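Local coordinates for succinoglycan biosynthesis protein (PDB 2QGM) that is of unproven function but belongs to the erythromycin esterase family and so is probably a hydrolase-like enzyme, named for a presumed part in succinoglycan biosynthesis, at residues 109-114 with 134-139; 122-127 with 147-152; 310-315 with 336-341; 399-404 with 424-429. One frame throughout, in Å; residues are numbered along the deposited sequence.

Contact 1: residues 109-114 with 134-139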
loop_
_atom_site.group_PDB
_atom_site.type_symbol
_atom_site.label_atom_id
_atom_site.label_comp_id
_atom_site.label_asym_id
_atom_site.label_seq_id
_atom_site.Cartn_x
_atom_site.Cartn_y
_atom_site.Cartn_z
ATOM N N PHE A 109 4.889 -9.029 2.198
ATOM C CA PHE A 109 4.182 -7.845 2.646
ATOM C C PHE A 109 4.798 -6.640 1.940
ATOM O O PHE A 109 5.884 -6.179 2.311
ATOM C CB PHE A 109 4.300 -7.695 4.163
ATOM C CG PHE A 109 3.524 -6.536 4.715
ATOM C CD1 PHE A 109 2.133 -6.588 4.807
ATOM C CD2 PHE A 109 4.181 -5.365 5.096
ATOM C CE1 PHE A 109 1.403 -5.487 5.268
ATOM C CE2 PHE A 109 3.461 -4.263 5.555
ATOM C CZ PHE A 109 2.072 -4.321 5.641
ATOM N N ALA A 110 4.104 -6.146 0.914
ATOM C CA ALA A 110 4.566 -4.998 0.123
ATOM C C ALA A 110 3.821 -3.752 0.579
ATOM O O ALA A 110 2.609 -3.631 0.372
ATOM C CB ALA A 110 4.320 -5.258 -1.371
HETATM N N MSE A 111 4.549 -2.825 1.193
HETATM C CA MSE A 111 3.937 -1.611 1.741
HETATM C C MSE A 111 4.277 -0.346 0.967
HETATM O O MSE A 111 5.327 -0.255 0.344
HETATM C CB MSE A 111 4.378 -1.442 3.204
HETATM C CG MSE A 111 3.715 -0.286 3.946
HETATM SE SE MSE A 111 4.396 -0.049 5.743
HETATM C CE MSE A 111 2.781 -0.311 6.728
ATOM N N GLU A 112 3.370 0.625 1.030
ATOM C CA GLU A 112 3.548 1.916 0.385
ATOM C C GLU A 112 4.489 2.670 1.321
ATOM O O GLU A 112 4.069 3.493 2.140
ATOM C CB GLU A 112 2.198 2.643 0.269
ATOM C CG GLU A 112 2.252 3.972 -0.494
ATOM C CD GLU A 112 0.944 4.755 -0.444
ATOM O OE1 GLU A 112 -0.096 4.196 -0.029
ATOM O OE2 GLU A 112 0.964 5.941 -0.839
ATOM N N GLU A 113 5.770 2.339 1.208
ATOM C CA GLU A 113 6.842 2.929 2.009
ATOM C C GLU A 113 8.058 2.837 1.089
ATOM O O GLU A 113 8.135 1.941 0.249
ATOM C CB GLU A 113 7.051 2.104 3.286
ATOM C CG GLU A 113 8.221 2.545 4.178
ATOM C CD GLU A 113 8.136 3.999 4.590
ATOM O OE1 GLU A 113 8.819 4.850 3.972
ATOM O OE2 GLU A 113 7.384 4.298 5.538
ATOM N N ASP A 114 8.993 3.767 1.230
ATOM C CA ASP A 114 10.157 3.779 0.355
ATOM C C ASP A 114 11.015 2.520 0.386
ATOM O O ASP A 114 11.217 1.898 1.433
ATOM C CB ASP A 114 11.022 5.013 0.624
ATOM C CG ASP A 114 10.268 6.321 0.382
ATOM O OD1 ASP A 114 9.313 6.325 -0.428
ATOM O OD2 ASP A 114 10.640 7.349 0.991
ATOM N N GLU A 134 12.101 4.406 13.257
ATOM C CA GLU A 134 13.001 5.191 12.422
ATOM C C GLU A 134 12.896 4.875 10.932
ATOM O O GLU A 134 13.401 5.636 10.107
ATOM C CB GLU A 134 14.446 4.979 12.898
ATOM C CG GLU A 134 14.757 5.610 14.251
ATOM C CD GLU A 134 16.085 5.155 14.828
ATOM O OE1 GLU A 134 17.022 4.905 14.043
ATOM O OE2 GLU A 134 16.196 5.061 16.070
ATOM N N PHE A 135 12.235 3.774 10.580
ATOM C CA PHE A 135 12.119 3.401 9.167
ATOM C C PHE A 135 10.770 3.719 8.524
ATOM O O PHE A 135 10.596 3.530 7.322
ATOM C CB PHE A 135 12.393 1.904 8.978
ATOM C CG PHE A 135 13.569 1.387 9.759
ATOM C CD1 PHE A 135 14.772 2.095 9.810
ATOM C CD2 PHE A 135 13.486 0.158 10.406
ATOM C CE1 PHE A 135 15.874 1.579 10.499
ATOM C CE2 PHE A 135 14.576 -0.365 11.093
ATOM C CZ PHE A 135 15.778 0.340 11.144
ATOM N N LEU A 136 9.821 4.190 9.323
ATOM C CA LEU A 136 8.490 4.528 8.825
ATOM C C LEU A 136 8.349 6.045 8.719
ATOM O O LEU A 136 8.490 6.755 9.714
ATOM C CB LEU A 136 7.428 3.975 9.772
ATOM C CG LEU A 136 7.444 2.457 9.967
ATOM C CD1 LEU A 136 6.613 2.082 11.177
ATOM C CD2 LEU A 136 6.927 1.773 8.706
ATOM N N LYS A 137 8.075 6.545 7.519
ATOM C CA LYS A 137 7.939 7.982 7.338
ATOM C C LYS A 137 6.666 8.504 7.998
ATOM O O LYS A 137 5.654 7.810 8.044
ATOM C CB LYS A 137 7.980 8.321 5.856
ATOM C CG LYS A 137 9.256 7.838 5.159
ATOM C CD LYS A 137 10.547 8.337 5.835
ATOM C CE LYS A 137 11.074 7.369 6.885
ATOM N NZ LYS A 137 12.415 7.772 7.402
ATOM N N LEU A 138 6.729 9.736 8.501
ATOM C CA LEU A 138 5.618 10.348 9.229
ATOM C C LEU A 138 4.191 9.950 8.891
ATOM O O LEU A 138 3.810 9.786 7.735
ATOM C CB LEU A 138 5.753 11.870 9.221
ATOM C CG LEU A 138 6.657 12.403 10.342
ATOM C CD1 LEU A 138 6.674 13.922 10.314
ATOM C CD2 LEU A 138 6.148 11.901 11.689
ATOM N N LEU A 139 3.411 9.825 9.953
ATOM C CA LEU A 139 2.020 9.410 9.927
ATOM C C LEU A 139 2.033 7.902 10.077
ATOM O O LEU A 139 1.131 7.337 10.675
ATOM C CB LEU A 139 1.272 9.826 8.642
ATOM C CG LEU A 139 0.950 11.310 8.383
ATOM C CD1 LEU A 139 -0.345 11.395 7.584
ATOM C CD2 LEU A 139 0.776 12.082 9.687
HETATM O O HOH W 1 5.118 6.540 5.036
#
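Segment 109-114 carries the C-terminal end of a parallel strand in the central mixed sheet, where the chain turns a corner at Glu112, the centre of an inverse gamma turn, and at Glu113. Residues 134-139, a loop between helices 115-127 and 143-157, lie across that corner. Phe135 comes first: its ring turns off toward Lys120 and Leu121 of helix 115-127, and its carbonyl O lies 3.7 Å from Glu113 CD. Leu136 follows, its end leading back toward the strand, so that CD2 packs on the selenium of Met111, modelled as selenomethionine (SE to CD2 4.3 Å), and Leu136 CA lies 3.5 Å from Glu113 OE2. At Lys137 the interaction becomes polar. Its backbone N-H donates to Glu113 OE2 at 3.1 Å, nearly straight at 162°, meeting the oxygen from above the carboxylate plane. Glu113 reaches this donor with CG anti to its N and a bend at chi2 (56°); Asp114 N bonds its other oxygen, OE1, and the two N-H donors, one on each oxygen, help to hold the rotation of the carboxylate. The aliphatic part of Lys137 crosses Glu113 at about a right angle, CG lying 3.2 Å from OE1, while NZ stays 5.8 Å from that oxygen, so no ion pair forms. A buried carboxylate ties loop to strand end, and a water donates to Glu113 OE2 at 3.2 Å and, weakly, to Lys137 O.

Contact 2: residues 122-127 with 147-152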
loop_
_atom_site.group_PDB
_atom_site.type_symbol
_atom_site.label_atom_id
_atom_site.label_comp_id
_atom_site.label_asym_id
_atom_site.label_seq_id
_atom_site.Cartn_x
_atom_site.Cartn_y
_atom_site.Cartn_z
ATOM N N ASN A 122 12.717 -4.930 6.600
ATOM C CA ASN A 122 12.827 -6.357 6.346
ATOM C C ASN A 122 13.928 -6.914 7.233
ATOM O O ASN A 122 13.780 -7.982 7.811
ATOM C CB ASN A 122 13.121 -6.658 4.872
ATOM C CG ASN A 122 12.798 -8.098 4.505
ATOM O OD1 ASN A 122 11.931 -8.722 5.119
ATOM N ND2 ASN A 122 13.481 -8.626 3.494
ATOM N N GLU A 123 15.028 -6.180 7.367
ATOM C CA GLU A 123 16.116 -6.644 8.220
ATOM C C GLU A 123 15.598 -6.754 9.649
ATOM O O GLU A 123 15.951 -7.685 10.373
ATOM C CB GLU A 123 17.299 -5.674 8.168
ATOM C CG GLU A 123 18.521 -6.170 8.923
ATOM C CD GLU A 123 19.707 -5.232 8.802
ATOM O OE1 GLU A 123 19.969 -4.755 7.677
ATOM O OE2 GLU A 123 20.375 -4.968 9.828
ATOM N N TYR A 124 14.754 -5.807 10.051
ATOM C CA TYR A 124 14.181 -5.828 11.392
ATOM C C TYR A 124 13.340 -7.081 11.634
ATOM O O TYR A 124 13.487 -7.750 12.666
ATOM C CB TYR A 124 13.286 -4.613 11.640
ATOM C CG TYR A 124 12.694 -4.634 13.035
ATOM C CD1 TYR A 124 13.476 -4.332 14.140
ATOM C CD2 TYR A 124 11.380 -5.049 13.255
ATOM C CE1 TYR A 124 12.978 -4.441 15.431
ATOM C CE2 TYR A 124 10.869 -5.170 14.552
ATOM C CZ TYR A 124 11.681 -4.859 15.637
ATOM O OH TYR A 124 11.213 -4.955 16.931
ATOM N N ILE A 125 12.444 -7.390 10.699
ATOM C CA ILE A 125 11.587 -8.558 10.880
ATOM C C ILE A 125 12.302 -9.893 10.649
ATOM O O ILE A 125 11.743 -10.943 10.949
ATOM C CB ILE A 125 10.298 -8.480 9.998
ATOM C CG1 ILE A 125 10.633 -8.584 8.512
ATOM C CG2 ILE A 125 9.563 -7.176 10.279
ATOM C CD1 ILE A 125 9.407 -8.919 7.667
ATOM N N GLN A 126 13.530 -9.859 10.135
ATOM C CA GLN A 126 14.290 -11.094 9.922
ATOM C C GLN A 126 15.252 -11.346 11.088
ATOM O O GLN A 126 15.411 -12.481 11.525
ATOM C CB GLN A 126 15.122 -11.037 8.633
ATOM C CG GLN A 126 14.345 -10.706 7.380
ATOM C CD GLN A 126 13.319 -11.753 6.998
ATOM O OE1 GLN A 126 12.384 -11.462 6.253
ATOM N NE2 GLN A 126 13.491 -12.979 7.487
ATOM N N THR A 127 15.872 -10.282 11.598
ATOM C CA THR A 127 16.856 -10.413 12.668
ATOM C C THR A 127 16.575 -9.659 13.964
ATOM O O THR A 127 17.228 -9.912 14.979
ATOM C CB THR A 127 18.244 -9.983 12.166
ATOM O OG1 THR A 127 18.223 -8.593 11.825
ATOM C CG2 THR A 127 18.629 -10.789 10.935
ATOM N N ALA A 147 3.049 -2.131 16.081
ATOM C CA ALA A 147 2.624 -3.362 16.739
ATOM C C ALA A 147 2.591 -4.489 15.713
ATOM O O ALA A 147 2.932 -5.626 16.029
ATOM C CB ALA A 147 1.246 -3.185 17.364
HETATM N N MSE A 148 2.195 -4.172 14.483
HETATM C CA MSE A 148 2.142 -5.180 13.425
HETATM C C MSE A 148 3.550 -5.594 13.024
HETATM O O MSE A 148 3.824 -6.776 12.860
HETATM C CB MSE A 148 1.387 -4.651 12.204
HETATM C CG MSE A 148 1.425 -5.562 10.976
HETATM SE SE MSE A 148 0.485 -4.763 9.506
HETATM C CE MSE A 148 1.657 -3.273 9.145
ATOM N N ILE A 149 4.445 -4.620 12.885
ATOM C CA ILE A 149 5.811 -4.919 12.507
ATOM C C ILE A 149 6.456 -5.837 13.545
ATOM O O ILE A 149 7.214 -6.741 13.200
ATOM C CB ILE A 149 6.622 -3.619 12.348
ATOM C CG1 ILE A 149 6.006 -2.783 11.227
ATOM C CG2 ILE A 149 8.090 -3.937 12.077
ATOM C CD1 ILE A 149 6.636 -1.427 11.020
ATOM N N GLU A 150 6.138 -5.620 14.815
ATOM C CA GLU A 150 6.689 -6.466 15.864
ATOM C C GLU A 150 6.150 -7.890 15.738
ATOM O O GLU A 150 6.890 -8.854 15.914
ATOM C CB GLU A 150 6.368 -5.884 17.237
ATOM C CG GLU A 150 7.066 -4.555 17.468
ATOM C CD GLU A 150 6.690 -3.931 18.786
ATOM O OE1 GLU A 150 5.478 -3.886 19.085
ATOM O OE2 GLU A 150 7.598 -3.481 19.516
ATOM N N TRP A 151 4.866 -8.020 15.422
ATOM C CA TRP A 151 4.286 -9.345 15.241
ATOM C C TRP A 151 4.991 -10.072 14.098
ATOM O O TRP A 151 5.269 -11.270 14.173
ATOM C CB TRP A 151 2.794 -9.259 14.919
ATOM C CG TRP A 151 2.271 -10.573 14.439
ATOM C CD1 TRP A 151 2.059 -11.687 15.188
ATOM C CD2 TRP A 151 2.036 -10.953 13.074
ATOM N NE1 TRP A 151 1.715 -12.745 14.381
ATOM C CE2 TRP A 151 1.694 -12.321 13.078
ATOM C CE3 TRP A 151 2.086 -10.272 11.851
ATOM C CZ2 TRP A 151 1.406 -13.025 11.904
ATOM C CZ3 TRP A 151 1.798 -10.975 10.681
ATOM C CH2 TRP A 151 1.464 -12.336 10.722
HETATM N N MSE A 152 5.272 -9.347 13.023
HETATM C CA MSE A 152 5.950 -9.944 11.873
HETATM C C MSE A 152 7.309 -10.507 12.301
HETATM O O MSE A 152 7.704 -11.605 11.890
HETATM C CB MSE A 152 6.136 -8.898 10.768
HETATM C CG MSE A 152 4.828 -8.402 10.168
HETATM SE SE MSE A 152 5.103 -7.190 8.701
HETATM C CE MSE A 152 3.298 -7.231 7.989
#
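Three apolar side-chain pairs form the centre of the contact. Ile149 CG2 lies 3.7 Å from Tyr124 CD2, meeting the ring obliquely, and the two side chains cross at about a right angle. Ile125 CG2 sits 4.0 Å from the same Ile149 methyl, 3.8 Å from Ile149 O and 3.9 Å from CB of the selenomethionine Met152, so this branch enters between Ile149 and Met152. Torsions set these positions: Ile125 holds CG1 in the crowded place between N and the carbonyl carbon (chi1 68°), which puts CG2 anti to the carbonyl carbon. Tyr124 has CG anti to its N, sending the ring toward the partner helix.

Farther out, the segment axes approach to 9.0 Å with their directions 48° apart, while Ile125 and Met152 bring their CA atoms to 5.9 Å. Both helices belong to the beta-alpha-beta crossover joining the adjacent parallel strands 108-111 and 166-171, and pack against these through Met152 on Phe109 and Ile125 on Phe167. The Tyr124 hydroxyl bonds to Lys153 NZ, just beyond the contact. With no hydrogen bond between the segments, cohesion rests on methyl, methylene and ring surfaces, mostly buried, and therefore on shape and exclusion of water.

Contact 3: residues 310-315 with 336-341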
loop_
_atom_site.group_PDB
_atom_site.type_symbol
_atom_site.label_atom_id
_atom_site.label_comp_id
_atom_site.label_asym_id
_atom_site.label_seq_id
_atom_site.Cartn_x
_atom_site.Cartn_y
_atom_site.Cartn_z
ATOM N N ILE A 310 -4.554 1.067 -4.305
ATOM C CA ILE A 310 -4.948 -0.320 -4.526
ATOM C C ILE A 310 -6.197 -0.483 -5.392
ATOM O O ILE A 310 -6.452 -1.567 -5.922
ATOM C CB ILE A 310 -5.150 -1.079 -3.177
ATOM C CG1 ILE A 310 -6.298 -0.475 -2.377
ATOM C CG2 ILE A 310 -3.856 -1.048 -2.372
ATOM C CD1 ILE A 310 -7.637 -1.159 -2.610
ATOM N N ALA A 311 -6.960 0.598 -5.558
ATOM C CA ALA A 311 -8.200 0.582 -6.344
ATOM C C ALA A 311 -8.053 0.136 -7.795
ATOM O O ALA A 311 -7.027 0.362 -8.433
ATOM C CB ALA A 311 -8.848 1.966 -6.307
ATOM N N LYS A 312 -9.106 -0.484 -8.309
ATOM C CA LYS A 312 -9.120 -0.959 -9.679
ATOM C C LYS A 312 -9.225 0.205 -10.660
ATOM O O LYS A 312 -8.794 0.097 -11.814
ATOM C CB LYS A 312 -10.299 -1.909 -9.889
ATOM C CG LYS A 312 -10.229 -3.152 -9.026
ATOM C CD LYS A 312 -11.423 -4.061 -9.246
ATOM C CE LYS A 312 -12.691 -3.501 -8.615
ATOM N NZ LYS A 312 -13.847 -4.437 -8.783
ATOM N N GLY A 313 -9.796 1.314 -10.200
ATOM C CA GLY A 313 -9.962 2.471 -11.064
ATOM C C GLY A 313 -9.478 3.792 -10.501
ATOM O O GLY A 313 -8.637 3.831 -9.604
ATOM N N ILE A 314 -10.027 4.881 -11.031
ATOM C CA ILE A 314 -9.649 6.227 -10.611
ATOM C C ILE A 314 -10.668 6.908 -9.707
ATOM O O ILE A 314 -11.828 7.083 -10.078
ATOM C CB ILE A 314 -9.434 7.141 -11.826
ATOM C CG1 ILE A 314 -10.411 6.744 -12.939
ATOM C CG2 ILE A 314 -7.983 7.071 -12.281
ATOM C CD1 ILE A 314 -10.592 7.789 -14.034
ATOM N N ILE A 315 -10.214 7.317 -8.530
ATOM C CA ILE A 315 -11.071 8.005 -7.584
ATOM C C ILE A 315 -10.824 9.507 -7.676
ATOM O O ILE A 315 -11.757 10.287 -7.864
ATOM C CB ILE A 315 -10.797 7.523 -6.149
ATOM C CG1 ILE A 315 -11.091 6.031 -6.042
ATOM C CG2 ILE A 315 -11.656 8.295 -5.166
ATOM C CD1 ILE A 315 -10.855 5.467 -4.660
ATOM N N TYR A 336 -5.741 -10.773 -8.767
ATOM C CA TYR A 336 -5.560 -9.613 -7.890
ATOM C C TYR A 336 -6.921 -9.223 -7.326
ATOM O O TYR A 336 -7.814 -8.804 -8.062
ATOM C CB TYR A 336 -4.964 -8.418 -8.647
ATOM C CG TYR A 336 -4.919 -7.134 -7.832
ATOM C CD1 TYR A 336 -4.240 -7.081 -6.617
ATOM C CD2 TYR A 336 -5.530 -5.969 -8.289
ATOM C CE1 TYR A 336 -4.165 -5.902 -5.877
ATOM C CE2 TYR A 336 -5.459 -4.780 -7.558
ATOM C CZ TYR A 336 -4.771 -4.758 -6.348
ATOM O OH TYR A 336 -4.678 -3.598 -5.611
ATOM N N VAL A 337 -7.080 -9.382 -6.018
ATOM C CA VAL A 337 -8.331 -9.036 -5.355
ATOM C C VAL A 337 -8.107 -7.749 -4.566
ATOM O O VAL A 337 -7.082 -7.589 -3.903
ATOM C CB VAL A 337 -8.787 -10.155 -4.384
ATOM C CG1 VAL A 337 -9.918 -9.653 -3.509
ATOM C CG2 VAL A 337 -9.256 -11.375 -5.174
ATOM N N THR A 338 -9.066 -6.832 -4.654
ATOM C CA THR A 338 -8.978 -5.552 -3.956
ATOM C C THR A 338 -9.961 -5.423 -2.816
ATOM O O THR A 338 -11.159 -5.632 -2.992
ATOM C CB THR A 338 -9.234 -4.361 -4.904
ATOM O OG1 THR A 338 -10.429 -4.593 -5.662
ATOM C CG2 THR A 338 -8.067 -4.165 -5.837
ATOM N N ILE A 339 -9.443 -5.060 -1.647
ATOM C CA ILE A 339 -10.257 -4.871 -0.453
ATOM C C ILE A 339 -10.109 -3.423 -0.007
ATOM O O ILE A 339 -9.093 -3.053 0.586
ATOM C CB ILE A 339 -9.778 -5.778 0.691
ATOM C CG1 ILE A 339 -9.739 -7.223 0.200
ATOM C CG2 ILE A 339 -10.695 -5.619 1.910
ATOM C CD1 ILE A 339 -9.207 -8.207 1.210
ATOM N N GLY A 340 -11.122 -2.611 -0.292
ATOM C CA GLY A 340 -11.090 -1.209 0.083
ATOM C C GLY A 340 -11.511 -0.965 1.524
ATOM O O GLY A 340 -12.191 -1.792 2.133
ATOM N N SER A 341 -11.110 0.182 2.059
ATOM C CA SER A 341 -11.428 0.567 3.430
ATOM C C SER A 341 -12.439 1.703 3.460
ATOM O O SER A 341 -12.264 2.714 2.778
ATOM C CB SER A 341 -10.156 1.019 4.150
ATOM O OG SER A 341 -10.454 1.746 5.333
#
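Ile310, the last helical residue of helix 307-310, supplies both the polar and the largest apolar part of the contact. Its carbonyl O accepts from Tyr336 OH at 2.7 Å. The hydroxyl lies in the carbonyl plane, on a lone pair, with a C=O...O angle of 118°, and the carbonyl oxygen in turn sits at the ring edge, near the ring plane. Tyr336 reaches it with CG anti to the backbone N, which extends the ring from the strand toward the helix end. The same carbonyl O is 3.1 Å from Thr338 CG2, so a methyl and a phenol crowd one oxygen. The Ile310 side chain keeps CG1 in the crowded position between N and the carbonyl carbon (chi1 64°), and its CD1 ends beside the strand backbone, 4.0 Å from Ile339 O and 4.4 Å from Gly340 CA.

Strand 336-344 is an inner strand of the mixed sheet, between 432-439 and 76-79 and parallel to both, and the chain leaving helix 307-310 meets it through Ile310 and Lys312 and then leads away. Ala311, where helical torsions end, turns its methyl away from the strand toward Phe430 and Gln429.

Lys312 comes next, laying its aliphatic part obliquely across Thr338. CG is 3.7 Å from Thr338 OG1, and CD and CE follow the same oxygen at only slightly greater separation. A bend at chi3 (-74°) redirects the chain, whose NZ hydrogen-bonds Leu427 O and forms a salt bridge with Asp431 OD1. The other oxygen of Asp431, OD2, accepts from Thr338 N, so that one carboxylate is shared by the lysine and the strand backbone.

Contact 4: residues 399-404 with 424-429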
loop_
_atom_site.group_PDB
_atom_site.type_symbol
_atom_site.label_atom_id
_atom_site.label_comp_id
_atom_site.label_asym_id
_atom_site.label_seq_id
_atom_site.Cartn_x
_atom_site.Cartn_y
_atom_site.Cartn_z
ATOM N N LYS A 399 -27.358 -2.875 -7.134
ATOM C CA LYS A 399 -27.597 -1.700 -7.958
ATOM C C LYS A 399 -26.872 -0.517 -7.324
ATOM O O LYS A 399 -26.356 0.366 -8.014
ATOM C CB LYS A 399 -29.104 -1.433 -8.028
ATOM C CG LYS A 399 -29.544 -0.521 -9.154
ATOM C CD LYS A 399 -31.063 -0.393 -9.164
ATOM C CE LYS A 399 -31.533 0.497 -10.298
ATOM N NZ LYS A 399 -30.933 1.856 -10.195
ATOM N N TRP A 400 -26.820 -0.532 -5.997
ATOM C CA TRP A 400 -26.180 0.521 -5.222
ATOM C C TRP A 400 -24.669 0.640 -5.446
ATOM O O TRP A 400 -24.173 1.731 -5.731
ATOM C CB TRP A 400 -26.476 0.299 -3.738
ATOM C CG TRP A 400 -25.786 1.244 -2.796
ATOM C CD1 TRP A 400 -26.046 2.574 -2.623
ATOM C CD2 TRP A 400 -24.737 0.917 -1.879
ATOM N NE1 TRP A 400 -25.224 3.095 -1.652
ATOM C CE2 TRP A 400 -24.409 2.096 -1.179
ATOM C CE3 TRP A 400 -24.040 -0.262 -1.577
ATOM C CZ2 TRP A 400 -23.413 2.133 -0.195
ATOM C CZ3 TRP A 400 -23.048 -0.222 -0.596
ATOM C CH2 TRP A 400 -22.747 0.965 0.077
ATOM N N VAL A 401 -23.934 -0.464 -5.323
ATOM C CA VAL A 401 -22.479 -0.413 -5.508
ATOM C C VAL A 401 -22.052 -0.095 -6.938
ATOM O O VAL A 401 -20.947 0.400 -7.164
ATOM C CB VAL A 401 -21.800 -1.734 -5.101
ATOM C CG1 VAL A 401 -21.964 -1.969 -3.607
ATOM C CG2 VAL A 401 -22.389 -2.881 -5.890
ATOM N N LYS A 402 -22.928 -0.385 -7.897
ATOM C CA LYS A 402 -22.643 -0.133 -9.308
ATOM C C LYS A 402 -23.003 1.289 -9.728
ATOM O O LYS A 402 -22.620 1.747 -10.807
ATOM C CB LYS A 402 -23.404 -1.130 -10.190
ATOM C CG LYS A 402 -22.857 -2.554 -10.146
ATOM C CD LYS A 402 -23.706 -3.498 -10.981
ATOM C CE LYS A 402 -23.106 -4.897 -11.030
ATOM N NZ LYS A 402 -21.804 -4.920 -11.758
ATOM N N ALA A 403 -23.749 1.983 -8.879
ATOM C CA ALA A 403 -24.161 3.353 -9.158
ATOM C C ALA A 403 -23.061 4.332 -8.767
ATOM O O ALA A 403 -22.151 3.986 -8.015
ATOM C CB ALA A 403 -25.443 3.669 -8.389
ATOM N N LYS A 404 -23.135 5.554 -9.286
ATOM C CA LYS A 404 -22.140 6.567 -8.958
ATOM C C LYS A 404 -22.618 7.432 -7.802
ATOM O O LYS A 404 -23.699 8.025 -7.856
ATOM C CB LYS A 404 -21.837 7.453 -10.171
ATOM C CG LYS A 404 -21.054 6.764 -11.281
ATOM C CD LYS A 404 -20.537 7.783 -12.291
ATOM C CE LYS A 404 -19.812 7.115 -13.449
ATOM N NZ LYS A 404 -18.713 6.222 -12.985
ATOM N N THR A 424 -17.954 8.366 -7.880
ATOM C CA THR A 424 -17.522 7.144 -8.541
ATOM C C THR A 424 -18.387 5.965 -8.096
ATOM O O THR A 424 -19.317 6.130 -7.307
ATOM C CB THR A 424 -16.037 6.837 -8.209
ATOM O OG1 THR A 424 -15.605 5.686 -8.944
ATOM C CG2 THR A 424 -15.872 6.571 -6.719
ATOM N N SER A 425 -18.072 4.783 -8.613
ATOM C CA SER A 425 -18.796 3.567 -8.268
ATOM C C SER A 425 -17.949 2.755 -7.305
ATOM O O SER A 425 -16.741 2.611 -7.509
ATOM C CB SER A 425 -19.083 2.750 -9.526
ATOM O OG SER A 425 -19.255 1.379 -9.228
ATOM N N LEU A 426 -18.574 2.217 -6.264
ATOM C CA LEU A 426 -17.832 1.430 -5.279
ATOM C C LEU A 426 -17.266 0.137 -5.865
ATOM O O LEU A 426 -16.095 -0.163 -5.655
ATOM C CB LEU A 426 -18.721 1.124 -4.071
ATOM C CG LEU A 426 -17.948 0.676 -2.825
ATOM C CD1 LEU A 426 -17.126 1.836 -2.249
ATOM C CD2 LEU A 426 -18.940 0.159 -1.794
ATOM N N LEU A 427 -18.089 -0.622 -6.592
ATOM C CA LEU A 427 -17.633 -1.872 -7.205
ATOM C C LEU A 427 -16.532 -1.597 -8.234
ATOM O O LEU A 427 -15.627 -2.408 -8.432
ATOM C CB LEU A 427 -18.796 -2.587 -7.896
ATOM C CG LEU A 427 -18.383 -3.805 -8.726
ATOM C CD1 LEU A 427 -17.797 -4.891 -7.813
ATOM C CD2 LEU A 427 -19.582 -4.333 -9.492
ATOM N N GLU A 428 -16.631 -0.446 -8.890
ATOM C CA GLU A 428 -15.663 -0.026 -9.894
ATOM C C GLU A 428 -14.267 0.032 -9.285
ATOM O O GLU A 428 -13.271 -0.277 -9.944
ATOM C CB GLU A 428 -16.060 1.362 -10.413
ATOM C CG GLU A 428 -15.204 1.918 -11.536
ATOM C CD GLU A 428 -15.605 3.338 -11.911
ATOM O OE1 GLU A 428 -16.820 3.604 -12.021
ATOM O OE2 GLU A 428 -14.707 4.187 -12.105
ATOM N N GLN A 429 -14.212 0.424 -8.016
ATOM C CA GLN A 429 -12.951 0.570 -7.304
ATOM C C GLN A 429 -12.539 -0.628 -6.462
ATOM O O GLN A 429 -11.367 -1.005 -6.454
ATOM C CB GLN A 429 -13.023 1.801 -6.390
ATOM C CG GLN A 429 -13.532 3.046 -7.091
ATOM C CD GLN A 429 -12.616 3.485 -8.198
ATOM O OE1 GLN A 429 -12.969 4.356 -9.008
ATOM N NE2 GLN A 429 -11.427 2.902 -8.245
#
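Val401 O, near the end of helix 395-402, is gripped by two donors from the start of helix 426-429, which follows strand 421-425 and is N-capped by Ser425. Ser425 OG donates to it at 2.8 Å, in the carbonyl plane and on a lone pair. Leu427 N donates to the same oxygen at 3.1 Å along an almost straight line (174°), but from above that plane. The serine hydroxyl works both ways: OG, set anti to its own N (chi1 155°), accepts from Glu428 N at 3.2 Å, the capping bond of helix 426-429. The end of one helix is thus tied to the start of the next.

Farther out, Lys404 NZ forms a salt bridge with Glu428 OE1 at 3.4 Å, the lysine bending only at chi4 and crossing the extended glutamate obliquely. Beneath it the backbones approach closely, Lys404 CA making a CA-H...O contact with Thr424 O at 3.3 Å. Ala403 O makes another to Ser425 CA, and this carbonyl is buried without a conventional partner.

Apolar packing lies next to these bonds. Val401 divides its methyls, CG1 on Leu426 and CG2 against Leu427 CB, both obliquely. Leu426 also meets the Trp400 ring, which stacks edge-to-face with Phe374. Lys402 runs side by side with Leu427, CG lying 3.8 Å from Leu427 CD2 and NZ only 3.2 Å from that same methyl.

How the contacts relate
Contacts 1, 2 and 3 are buried, while contact 4, about 22 Å from the chain centre, is partly exposed. Contacts 1 and 2 share one neighbourhood: strand 108-111 leads into helix 115-127, the segments of the two contacts alternate along the chain, and Phe109 CG meets Met152 CE at 3.4 Å. Contacts 3 and 4 adjoin through Lys312 N and Gln429 O, 3.0 Å apart in a probable hydrogen bond. Contacts 1 and 3 reach the central sheet, yet their centres stand about 20 Å apart. Chemistry follows place: apolar, without hydrogen bonds between segments, in contact 2, one buried carboxylate or carbonyl in contacts 1 and 3, and helix-end bonds with a peripheral salt bridge in contact 4.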